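Local coordinates for protein p13 MTCP-1 (Homo sapiens, PDB 1A1X) that binds the PH domains of the kinases AKT1 and AKT2 and enhances their phosphorylation and activation, and is linked to T cell malignancies, at residues G8-H13 against W86-H91; H17-Y22 against S64-M69; T29-V34 against I48-G53; R44-Q49 against V97-L102. All coordinates share one frame; numbering follows the deposited sequence.

Interaction 1: G8-H13 against W86-H91; sequences GAPPDH and WQIQHH
Pro10 and His91 mark the closest approach of the two backbones, 7.4 Å between their CA atoms, where the irregular segment 8-13 passes strand 86-91 without a hydrogen bond joining the two. A side chain therefore has to span the gap, and His91 does most of it. Its CG stands anti to the backbone N (chi1 179°), and the ring reaches segment 8-13 with CE1 foremost. Ala9 C lies at the ring edge, near its plane, 3.6 Å from His91 CE1. Gly8 O comes in obliquely, 3.2 Å from His91 CE1, and Pro10 adds both its N and its ring, with Pro10 CB 3.9 Å from His91 CE1. The pyrrolidine and the imidazole cross at about a right angle. Beside them, Pro10 CG makes a looser apolar contact with Ile88 CD1 at 4.4 Å. The imidazole's polar anchor is a hydrogen bond between His91 NE2 and Gln98 OE1, so one ring is tied to the next strand while its CE1 corner packs on segment 8-13. An alanine at His91 would probably leave Gln98 OE1 without this mate and open a gap beside Gly8, Ala9 and Pro10. Gly8 itself has a positive phi (86°), at which a CB would collide with the preceding carbonyl. Strand 85-94 runs in the barrel between 97-104 and 77-80, with a classic beta bulge at Gln89 and His90 opposite Leu101. Tyr78 of strand 77-80 touches both Pro10 and Ile88 and bonds Pro11 O through its hydroxyl, just before the chain enters strand 13-16.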
# COMPACT_ATOMS: atom_id res chain seq x y z
N GLY A 8 11.28 2.07 9.69
CA GLY A 8 11.36 2.83 10.93
C GLY A 8 10.08 3.55 11.28
O GLY A 8 9.01 3.26 10.73
N ALA A 9 10.20 4.53 12.18
CA ALA A 9 9.05 5.30 12.65
C ALA A 9 8.59 6.42 11.72
O ALA A 9 9.39 7.04 11.02
CB ALA A 9 9.34 5.88 14.04
N PRO A 10 7.27 6.64 11.66
CA PRO A 10 6.69 7.69 10.82
C PRO A 10 6.94 9.04 11.47
O PRO A 10 7.27 9.10 12.66
CB PRO A 10 5.20 7.33 10.81
CG PRO A 10 4.99 6.70 12.12
CD PRO A 10 6.20 5.81 12.25
N PRO A 11 6.83 10.14 10.70
CA PRO A 11 7.06 11.45 11.31
C PRO A 11 6.04 11.80 12.40
O PRO A 11 4.86 11.48 12.30
CB PRO A 11 6.97 12.41 10.12
CG PRO A 11 6.08 11.71 9.17
CD PRO A 11 6.57 10.27 9.26
N ASP A 12 6.54 12.40 13.48
CA ASP A 12 5.72 12.84 14.60
C ASP A 12 4.69 13.88 14.13
O ASP A 12 3.57 13.95 14.64
CB ASP A 12 6.62 13.41 15.69
CG ASP A 12 5.86 14.13 16.75
OD1 ASP A 12 5.06 13.48 17.47
OD2 ASP A 12 6.04 15.36 16.86
N HIS A 13 5.10 14.69 13.17
CA HIS A 13 4.21 15.70 12.60
C HIS A 13 4.60 16.18 11.21
O HIS A 13 5.76 16.05 10.78
CB HIS A 13 4.00 16.87 13.56
CG HIS A 13 5.25 17.64 13.88
ND1 HIS A 13 5.85 17.60 15.12
CD2 HIS A 13 5.98 18.51 13.14
CE1 HIS A 13 6.88 18.42 15.14
NE2 HIS A 13 6.98 18.99 13.95
N TRP A 86 -6.69 10.05 10.50
CA TRP A 86 -6.24 9.46 9.25
C TRP A 86 -5.51 8.18 9.60
O TRP A 86 -4.52 8.21 10.32
CB TRP A 86 -5.30 10.41 8.51
CG TRP A 86 -5.93 11.68 8.07
CD1 TRP A 86 -6.36 12.70 8.87
CD2 TRP A 86 -6.18 12.10 6.72
NE1 TRP A 86 -6.86 13.72 8.10
CE2 TRP A 86 -6.76 13.38 6.78
CE3 TRP A 86 -5.96 11.51 5.46
CZ2 TRP A 86 -7.14 14.10 5.63
CZ3 TRP A 86 -6.33 12.22 4.32
CH2 TRP A 86 -6.91 13.50 4.42
N GLN A 87 -6.00 7.06 9.10
CA GLN A 87 -5.39 5.76 9.37
C GLN A 87 -4.15 5.54 8.51
O GLN A 87 -4.18 5.79 7.32
CB GLN A 87 -6.41 4.65 9.06
CG GLN A 87 -5.91 3.24 9.35
CD GLN A 87 -5.70 2.99 10.83
OE1 GLN A 87 -6.63 3.13 11.63
NE2 GLN A 87 -4.48 2.62 11.21
N ILE A 88 -3.06 5.10 9.12
CA ILE A 88 -1.86 4.80 8.33
C ILE A 88 -2.11 3.39 7.80
O ILE A 88 -2.11 2.43 8.58
CB ILE A 88 -0.57 4.80 9.18
CG1 ILE A 88 -0.26 6.21 9.70
CG2 ILE A 88 0.61 4.30 8.35
CD1 ILE A 88 0.88 6.25 10.72
N GLN A 89 -2.42 3.27 6.52
CA GLN A 89 -2.68 1.95 5.92
C GLN A 89 -1.39 1.22 5.59
O GLN A 89 -1.34 -0.01 5.62
CB GLN A 89 -3.60 2.07 4.72
CG GLN A 89 -4.91 2.72 5.08
CD GLN A 89 -5.97 2.45 4.06
OE1 GLN A 89 -6.01 3.07 3.01
NE2 GLN A 89 -6.85 1.50 4.36
N HIS A 90 -0.36 1.98 5.24
CA HIS A 90 0.96 1.41 5.02
C HIS A 90 2.07 2.46 5.08
O HIS A 90 1.84 3.65 4.84
CB HIS A 90 1.03 0.47 3.79
CG HIS A 90 1.22 1.15 2.47
ND1 HIS A 90 2.09 2.21 2.29
CD2 HIS A 90 0.69 0.88 1.26
CE1 HIS A 90 2.09 2.55 1.01
NE2 HIS A 90 1.25 1.77 0.37
N HIS A 91 3.23 2.01 5.53
CA HIS A 91 4.41 2.84 5.67
C HIS A 91 5.56 1.98 5.18
O HIS A 91 6.04 1.10 5.89
CB HIS A 91 4.62 3.22 7.14
CG HIS A 91 5.83 4.06 7.39
ND1 HIS A 91 6.41 4.17 8.63
CD2 HIS A 91 6.55 4.86 6.57
CE1 HIS A 91 7.44 5.00 8.57
NE2 HIS A 91 7.54 5.44 7.32

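Interaction 2: H17-Y22 against S64-M69; sequences HQEGIY and SQLPLM
The Tyr22 ring meets segment 64-69 at its hydroxyl edge: Pro67 O lies there in the ring plane, Leu66 CB sits at the edge too, and Leu68 O approaches obliquely. Trp70, its ring plane turned about 35° from that of Tyr22, and the side chains of Leu14, Val16 and Ala32 also pack around the tyrosine. The second flat group, the Glu19 carboxylate, is met from above its plane by Ser64. These contacts join a type II beta turn, Gln18 to Ile21, and the strand that follows it (21-24) to the loop that leads into strand 69-73 of the antiparallel barrel. Gly20 takes the positive phi (84°) of the turn's third position, and a classic beta bulge places His17 and Gln18 opposite Ile21. Tyr22 OH donates to Pro67 O at 2.5 Å, with a C=O...donor angle of 147° in the carbonyl plane. A buried phenol is thus satisfied by a backbone carbonyl, which helps hold the hydroxyl in place. Packing is close beside it, for Leu66 CB is only 3.1 Å from Tyr22 OH, and the two side chains cross obliquely. Leu66 continues onto Ala32 and Val34 of strand 29-36. Nearer the surface, a bend at chi2 brings the Glu19 carboxylate to Ser64, whose OG donates to Glu19 OE1 at 2.6 Å. The serine hydroxyl has a second task in the same place. It accepts from the backbone two residues on, an ST turn in which Leu66 N lies 3.2 Å from Ser64 OG.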
# COMPACT_ATOMS: atom_id res chain seq x y z
N HIS A 17 3.52 23.61 3.89
CA HIS A 17 4.32 24.77 3.52
C HIS A 17 3.61 25.43 2.35
O HIS A 17 3.27 26.62 2.37
CB HIS A 17 5.72 24.37 3.09
CG HIS A 17 6.61 25.54 2.85
ND1 HIS A 17 7.18 26.26 3.88
CD2 HIS A 17 6.96 26.17 1.71
CE1 HIS A 17 7.84 27.29 3.38
NE2 HIS A 17 7.72 27.26 2.06
N GLN A 18 3.35 24.61 1.35
CA GLN A 18 2.66 25.00 0.14
C GLN A 18 1.67 23.85 -0.07
O GLN A 18 1.88 22.76 0.47
CB GLN A 18 3.65 25.06 -1.00
CG GLN A 18 3.10 25.65 -2.27
CD GLN A 18 4.14 25.69 -3.36
OE1 GLN A 18 4.50 24.65 -3.92
NE2 GLN A 18 4.62 26.89 -3.68
N GLU A 19 0.61 24.10 -0.82
CA GLU A 19 -0.39 23.06 -1.08
C GLU A 19 0.28 21.77 -1.51
O GLU A 19 1.01 21.76 -2.49
CB GLU A 19 -1.36 23.53 -2.17
CG GLU A 19 -2.85 23.43 -1.81
CD GLU A 19 -3.44 22.05 -2.02
OE1 GLU A 19 -3.32 21.18 -1.13
OE2 GLU A 19 -4.04 21.84 -3.09
N GLY A 20 0.07 20.71 -0.74
CA GLY A 20 0.66 19.42 -1.08
C GLY A 20 2.09 19.16 -0.64
O GLY A 20 2.58 18.03 -0.80
N ILE A 21 2.78 20.17 -0.12
CA ILE A 21 4.15 19.99 0.34
C ILE A 21 4.22 20.28 1.83
O ILE A 21 3.87 21.37 2.29
CB ILE A 21 5.15 20.88 -0.44
CG1 ILE A 21 5.06 20.57 -1.93
CG2 ILE A 21 6.60 20.59 0.03
CD1 ILE A 21 5.98 21.42 -2.80
N TYR A 22 4.63 19.27 2.58
CA TYR A 22 4.73 19.33 4.02
C TYR A 22 6.17 19.21 4.49
O TYR A 22 7.06 18.84 3.72
CB TYR A 22 3.92 18.18 4.63
CG TYR A 22 2.42 18.29 4.40
CD1 TYR A 22 1.86 18.01 3.15
CD2 TYR A 22 1.58 18.72 5.41
CE1 TYR A 22 0.49 18.16 2.93
CE2 TYR A 22 0.21 18.87 5.20
CZ TYR A 22 -0.32 18.60 3.96
OH TYR A 22 -1.67 18.76 3.76
N SER A 64 -8.40 23.46 0.35
CA SER A 64 -7.70 22.21 0.08
C SER A 64 -8.33 20.97 0.71
O SER A 64 -8.97 21.06 1.76
CB SER A 64 -6.24 22.32 0.54
OG SER A 64 -5.54 21.12 0.29
N GLN A 65 -8.15 19.82 0.07
CA GLN A 65 -8.67 18.55 0.59
C GLN A 65 -7.75 18.00 1.70
O GLN A 65 -8.17 17.19 2.53
CB GLN A 65 -8.81 17.52 -0.54
CG GLN A 65 -9.85 17.89 -1.59
CD GLN A 65 -9.98 16.82 -2.66
OE1 GLN A 65 -9.17 16.76 -3.58
NE2 GLN A 65 -10.98 15.97 -2.53
N LEU A 66 -6.50 18.43 1.67
CA LEU A 66 -5.48 18.04 2.64
C LEU A 66 -5.44 19.07 3.78
O LEU A 66 -5.72 20.26 3.57
CB LEU A 66 -4.11 17.94 1.96
CG LEU A 66 -3.66 16.61 1.36
CD1 LEU A 66 -4.79 15.60 1.31
CD2 LEU A 66 -3.05 16.84 -0.01
N PRO A 67 -5.05 18.64 4.99
CA PRO A 67 -4.99 19.53 6.15
C PRO A 67 -3.74 20.39 6.28
O PRO A 67 -2.75 20.19 5.57
CB PRO A 67 -5.10 18.55 7.32
CG PRO A 67 -4.31 17.38 6.82
CD PRO A 67 -4.73 17.25 5.37
N LEU A 68 -3.82 21.36 7.19
CA LEU A 68 -2.71 22.26 7.47
C LEU A 68 -1.63 21.49 8.23
O LEU A 68 -0.44 21.80 8.13
CB LEU A 68 -3.16 23.44 8.33
CG LEU A 68 -4.19 24.43 7.80
CD1 LEU A 68 -4.46 25.47 8.87
CD2 LEU A 68 -3.68 25.11 6.54
N MET A 69 -2.05 20.48 8.99
CA MET A 69 -1.10 19.70 9.77
C MET A 69 -1.62 18.33 10.18
O MET A 69 -2.82 18.13 10.34
CB MET A 69 -0.71 20.46 11.03
CG MET A 69 -1.88 20.68 11.97
SD MET A 69 -1.48 20.29 13.67
CE MET A 69 -2.02 18.60 13.75

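Interaction 3: T29-V34 against I48-G53; sequences TWVAVV and IQVPLG
Thr29, Ile48 and Val31 bury the most surface in this contact, and Thr29 far more than the others. Its two branches do different work. OG1 stands between the backbone N and the carbonyl carbon (chi1 54°), from where it donates to Ile48 O at 2.8 Å; the C=O...donor angle is 129° and the donor is tilted from the carbonyl plane. CG2 instead meets Leu52 tip to tip, 3.8 Å from Leu52 CD2. Ile48 serves chiefly through its carbonyl, although its CB also lies 4.5 Å from Val31 CG2. That same methyl of Val31 packs more closely on Val50, with CG2 to CG1 at 3.7 Å, as the two valines cross each other. Val50 CG2 turns to Thr29, 3.7 Å from its OG1. A valine at Thr29 would probably leave Ile48 O without this donor and the start of the loop less firmly tied to the strand. Segment 48-53 opens the long connection from strand 41-46 to helix 58-61, running beside strand 29-36. A hydroxyl-to-carbonyl bond flanked by methyl contacts implies that side-chain chemistry contributes much of the hold of this loop on the strand.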
# COMPACT_ATOMS: atom_id res chain seq x y z
N THR A 29 11.16 17.54 3.52
CA THR A 29 9.92 17.75 2.79
C THR A 29 9.24 16.44 2.36
O THR A 29 9.90 15.44 2.08
CB THR A 29 10.13 18.66 1.56
OG1 THR A 29 11.18 18.13 0.75
CG2 THR A 29 10.49 20.06 2.00
N TRP A 30 7.92 16.47 2.37
CA TRP A 30 7.09 15.34 1.98
C TRP A 30 6.09 15.87 0.98
O TRP A 30 5.56 16.96 1.16
CB TRP A 30 6.33 14.80 3.19
CG TRP A 30 7.18 14.08 4.17
CD1 TRP A 30 8.04 14.64 5.07
CD2 TRP A 30 7.22 12.67 4.39
NE1 TRP A 30 8.61 13.65 5.84
CE2 TRP A 30 8.12 12.43 5.44
CE3 TRP A 30 6.57 11.58 3.79
CZ2 TRP A 30 8.40 11.15 5.92
CZ3 TRP A 30 6.85 10.29 4.27
CH2 TRP A 30 7.75 10.09 5.33
N VAL A 31 5.88 15.14 -0.11
CA VAL A 31 4.92 15.55 -1.14
C VAL A 31 3.67 14.70 -0.97
O VAL A 31 3.74 13.46 -0.94
CB VAL A 31 5.49 15.36 -2.57
CG1 VAL A 31 4.44 15.68 -3.61
CG2 VAL A 31 6.72 16.25 -2.78
N ALA A 32 2.52 15.36 -0.83
CA ALA A 32 1.26 14.65 -0.65
C ALA A 32 0.33 14.77 -1.85
O ALA A 32 0.12 15.86 -2.37
CB ALA A 32 0.56 15.13 0.62
N VAL A 33 -0.20 13.63 -2.29
CA VAL A 33 -1.13 13.60 -3.40
C VAL A 33 -2.43 12.96 -2.95
O VAL A 33 -2.44 12.09 -2.08
CB VAL A 33 -0.57 12.84 -4.64
CG1 VAL A 33 0.68 13.51 -5.17
CG2 VAL A 33 -0.30 11.38 -4.32
N VAL A 34 -3.54 13.42 -3.53
CA VAL A 34 -4.84 12.88 -3.20
C VAL A 34 -5.21 11.75 -4.15
O VAL A 34 -5.00 11.85 -5.35
CB VAL A 34 -5.96 13.97 -3.26
CG1 VAL A 34 -7.34 13.35 -2.99
CG2 VAL A 34 -5.68 15.08 -2.25
N ILE A 48 10.26 13.21 -0.39
CA ILE A 48 11.07 13.59 -1.52
C ILE A 48 11.52 15.04 -1.32
O ILE A 48 10.72 15.89 -0.91
CB ILE A 48 10.26 13.48 -2.84
CG1 ILE A 48 9.82 12.03 -3.06
CG2 ILE A 48 11.09 14.00 -4.04
CD1 ILE A 48 8.91 11.82 -4.27
N GLN A 49 12.80 15.28 -1.56
CA GLN A 49 13.41 16.60 -1.44
C GLN A 49 12.93 17.50 -2.59
O GLN A 49 13.20 17.23 -3.76
CB GLN A 49 14.93 16.46 -1.48
CG GLN A 49 15.72 17.74 -1.28
CD GLN A 49 17.21 17.47 -1.19
OE1 GLN A 49 17.69 16.79 -0.26
NE2 GLN A 49 17.97 17.99 -2.15
N VAL A 50 12.16 18.53 -2.26
CA VAL A 50 11.66 19.45 -3.28
C VAL A 50 12.01 20.87 -2.86
O VAL A 50 12.32 21.11 -1.70
CB VAL A 50 10.12 19.33 -3.47
CG1 VAL A 50 9.77 17.97 -4.05
CG2 VAL A 50 9.39 19.53 -2.15
N PRO A 51 12.03 21.81 -3.82
CA PRO A 51 12.37 23.19 -3.46
C PRO A 51 11.26 23.81 -2.63
O PRO A 51 10.11 23.36 -2.68
CB PRO A 51 12.49 23.87 -4.82
CG PRO A 51 11.49 23.14 -5.65
CD PRO A 51 11.75 21.70 -5.26
N LEU A 52 11.63 24.79 -1.82
CA LEU A 52 10.65 25.48 -1.00
C LEU A 52 10.73 26.95 -1.35
O LEU A 52 11.81 27.52 -1.43
CB LEU A 52 10.95 25.30 0.49
CG LEU A 52 10.70 23.92 1.09
CD1 LEU A 52 11.14 23.91 2.54
CD2 LEU A 52 9.24 23.55 0.97
N GLY A 53 9.57 27.54 -1.64
CA GLY A 53 9.51 28.95 -1.95
C GLY A 53 8.81 29.59 -0.77
O GLY A 53 9.07 29.21 0.38

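Interaction 4: R44-Q49 against V97-L102; sequences RVQQIQ and VQELLL
Glu99 and Gln46 lie with their flat ends nearly coplanar, 16° apart, although the two chains pass at a slant. Gln46, extended beyond CG, points its amide N-H along that common plane, so that NE2 donates to the anti lone pair of Glu99 OE1 at 2.7 Å and 163°. Arg44 treats the same oxygen differently. Its guanidinium is turned 65° from the carboxylate and meets OE1 at the guanidinium edge, a weak salt-bridge bond of 3.4 Å from Arg44 NH1. Of the two bonds the short, straight one from the glutamine is the firmer; the arginine has a second partner in Glu35, which pairs with NE. Val97 crosses Gln46 at about a right angle, its CG1 3.7 Å from Gln46 CB, and likewise crosses Ile48, whose CG1 is 3.8 Å from Val97 CG1. Two backbone bonds, Val45 N to Leu100 O and Leu100 N to Val45 O, frame the hydrogen-bonded pair. Gln47 N donates to Gln98 O at 3.0 Å, and a water bridges Gln47 O and Gln98 N. The Val45 face carries Leu100 and Leu102, Val45 CG2 meeting Leu102 CD1 at 4.1 Å; the opposite face mixes Arg44, Gln46 and Glu99 with Leu101, which packs on Leu92 of the second subunit. This antiparallel pairing of strands 41-46 and 97-104 joins the two halves of the TCL1-family barrel.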
# COMPACT_ATOMS: atom_id res chain seq x y z
N ARG A 44 -1.44 9.90 -0.40
CA ARG A 44 -0.20 9.14 -0.52
C ARG A 44 0.88 10.20 -0.32
O ARG A 44 0.93 11.18 -1.04
CB ARG A 44 -0.10 8.48 -1.89
CG ARG A 44 1.05 7.50 -2.03
CD ARG A 44 0.72 6.43 -3.06
NE ARG A 44 0.40 7.02 -4.35
CZ ARG A 44 1.30 7.36 -5.27
NH1 ARG A 44 2.60 7.18 -5.04
NH2 ARG A 44 0.89 7.87 -6.42
N VAL A 45 1.69 10.02 0.72
CA VAL A 45 2.71 11.00 1.06
C VAL A 45 4.10 10.38 0.98
O VAL A 45 4.37 9.37 1.63
CB VAL A 45 2.47 11.57 2.49
CG1 VAL A 45 3.17 12.90 2.65
CG2 VAL A 45 0.97 11.72 2.79
N GLN A 46 4.95 10.99 0.16
CA GLN A 46 6.31 10.51 -0.03
C GLN A 46 7.37 11.53 0.37
O GLN A 46 7.26 12.72 0.06
CB GLN A 46 6.53 10.09 -1.49
CG GLN A 46 5.71 8.89 -1.91
CD GLN A 46 6.03 8.45 -3.32
OE1 GLN A 46 6.74 9.14 -4.04
NE2 GLN A 46 5.50 7.30 -3.73
N GLN A 47 8.42 11.04 1.03
CA GLN A 47 9.52 11.88 1.47
C GLN A 47 10.48 12.10 0.31
O GLN A 47 11.34 11.28 0.02
CB GLN A 47 10.24 11.24 2.67
CG GLN A 47 10.94 12.22 3.60
CD GLN A 47 12.24 12.74 3.03
OE1 GLN A 47 13.27 12.08 3.16
NE2 GLN A 47 12.20 13.91 2.39
N ILE A 48 10.26 13.21 -0.39
CA ILE A 48 11.07 13.59 -1.52
C ILE A 48 11.52 15.04 -1.32
O ILE A 48 10.72 15.89 -0.91
CB ILE A 48 10.26 13.48 -2.84
CG1 ILE A 48 9.82 12.03 -3.06
CG2 ILE A 48 11.09 14.00 -4.04
CD1 ILE A 48 8.91 11.82 -4.27
N GLN A 49 12.80 15.28 -1.56
CA GLN A 49 13.41 16.60 -1.44
C GLN A 49 12.93 17.50 -2.59
O GLN A 49 13.20 17.23 -3.76
CB GLN A 49 14.93 16.46 -1.48
CG GLN A 49 15.72 17.74 -1.28
CD GLN A 49 17.21 17.47 -1.19
OE1 GLN A 49 17.69 16.79 -0.26
NE2 GLN A 49 17.97 17.99 -2.15
N VAL A 97 12.05 5.37 -1.96
CA VAL A 97 11.42 6.52 -1.31
C VAL A 97 10.46 6.08 -0.22
O VAL A 97 9.65 5.17 -0.43
CB VAL A 97 10.64 7.37 -2.34
CG1 VAL A 97 9.93 8.53 -1.67
CG2 VAL A 97 11.59 7.90 -3.39
N GLN A 98 10.55 6.72 0.94
CA GLN A 98 9.67 6.41 2.06
C GLN A 98 8.25 6.90 1.72
O GLN A 98 8.07 8.04 1.27
CB GLN A 98 10.17 7.09 3.34
CG GLN A 98 9.50 6.61 4.60
CD GLN A 98 10.10 7.22 5.85
OE1 GLN A 98 9.49 7.18 6.92
NE2 GLN A 98 11.30 7.78 5.72
N GLU A 99 7.27 6.04 1.94
CA GLU A 99 5.89 6.37 1.61
C GLU A 99 4.85 6.06 2.68
O GLU A 99 4.86 4.98 3.27
CB GLU A 99 5.50 5.67 0.30
CG GLU A 99 4.03 5.80 -0.04
CD GLU A 99 3.66 5.05 -1.29
OE1 GLU A 99 4.02 5.50 -2.40
OE2 GLU A 99 2.98 4.02 -1.18
N LEU A 100 3.96 7.02 2.92
CA LEU A 100 2.87 6.84 3.88
C LEU A 100 1.60 6.81 3.06
O LEU A 100 1.48 7.56 2.09
CB LEU A 100 2.78 8.01 4.85
CG LEU A 100 3.76 8.14 6.01
CD1 LEU A 100 3.59 9.51 6.66
CD2 LEU A 100 3.53 7.03 7.01
N LEU A 101 0.71 5.87 3.39
CA LEU A 101 -0.58 5.80 2.72
C LEU A 101 -1.60 6.03 3.83
O LEU A 101 -1.80 5.18 4.70
CB LEU A 101 -0.82 4.44 2.04
CG LEU A 101 -2.15 4.45 1.27
CD1 LEU A 101 -2.08 5.46 0.13
CD2 LEU A 101 -2.50 3.06 0.76
N LEU A 102 -2.21 7.22 3.79
CA LEU A 102 -3.19 7.66 4.79
C LEU A 102 -4.63 7.60 4.30
O LEU A 102 -4.92 7.96 3.16
CB LEU A 102 -2.89 9.10 5.21
CG LEU A 102 -1.49 9.40 5.73
CD1 LEU A 102 -1.35 10.88 6.07
CD2 LEU A 102 -1.21 8.53 6.94
O HOH W 1 12.64 8.81 1.17

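All four contacts belong to one closed antiparallel barrel; none encloses a bound ligand. Interactions 3 and 4 have centres about 9 Å apart and share Ile48 and Gln49; Gln47 NE2 reaches Thr29 O at 2.8 Å. Interaction 4 lies equally near interaction 1; the two are joined by His91 NE2 of interaction 1 and Gln98 OE1 of interaction 4, 2.6 Å apart. Interaction 2 sits across the chain's centre from interaction 1, centres about 16 Å apart, yet Trp86 CZ2 packs on Pro67 CD at 4.0 Å. Probable hydrogen bonds, Gly20 O with Ala32 N at 2.7 Å and Tyr22 N with Trp30 O, join interactions 2 and 3. Interactions 2 and 4 do not touch.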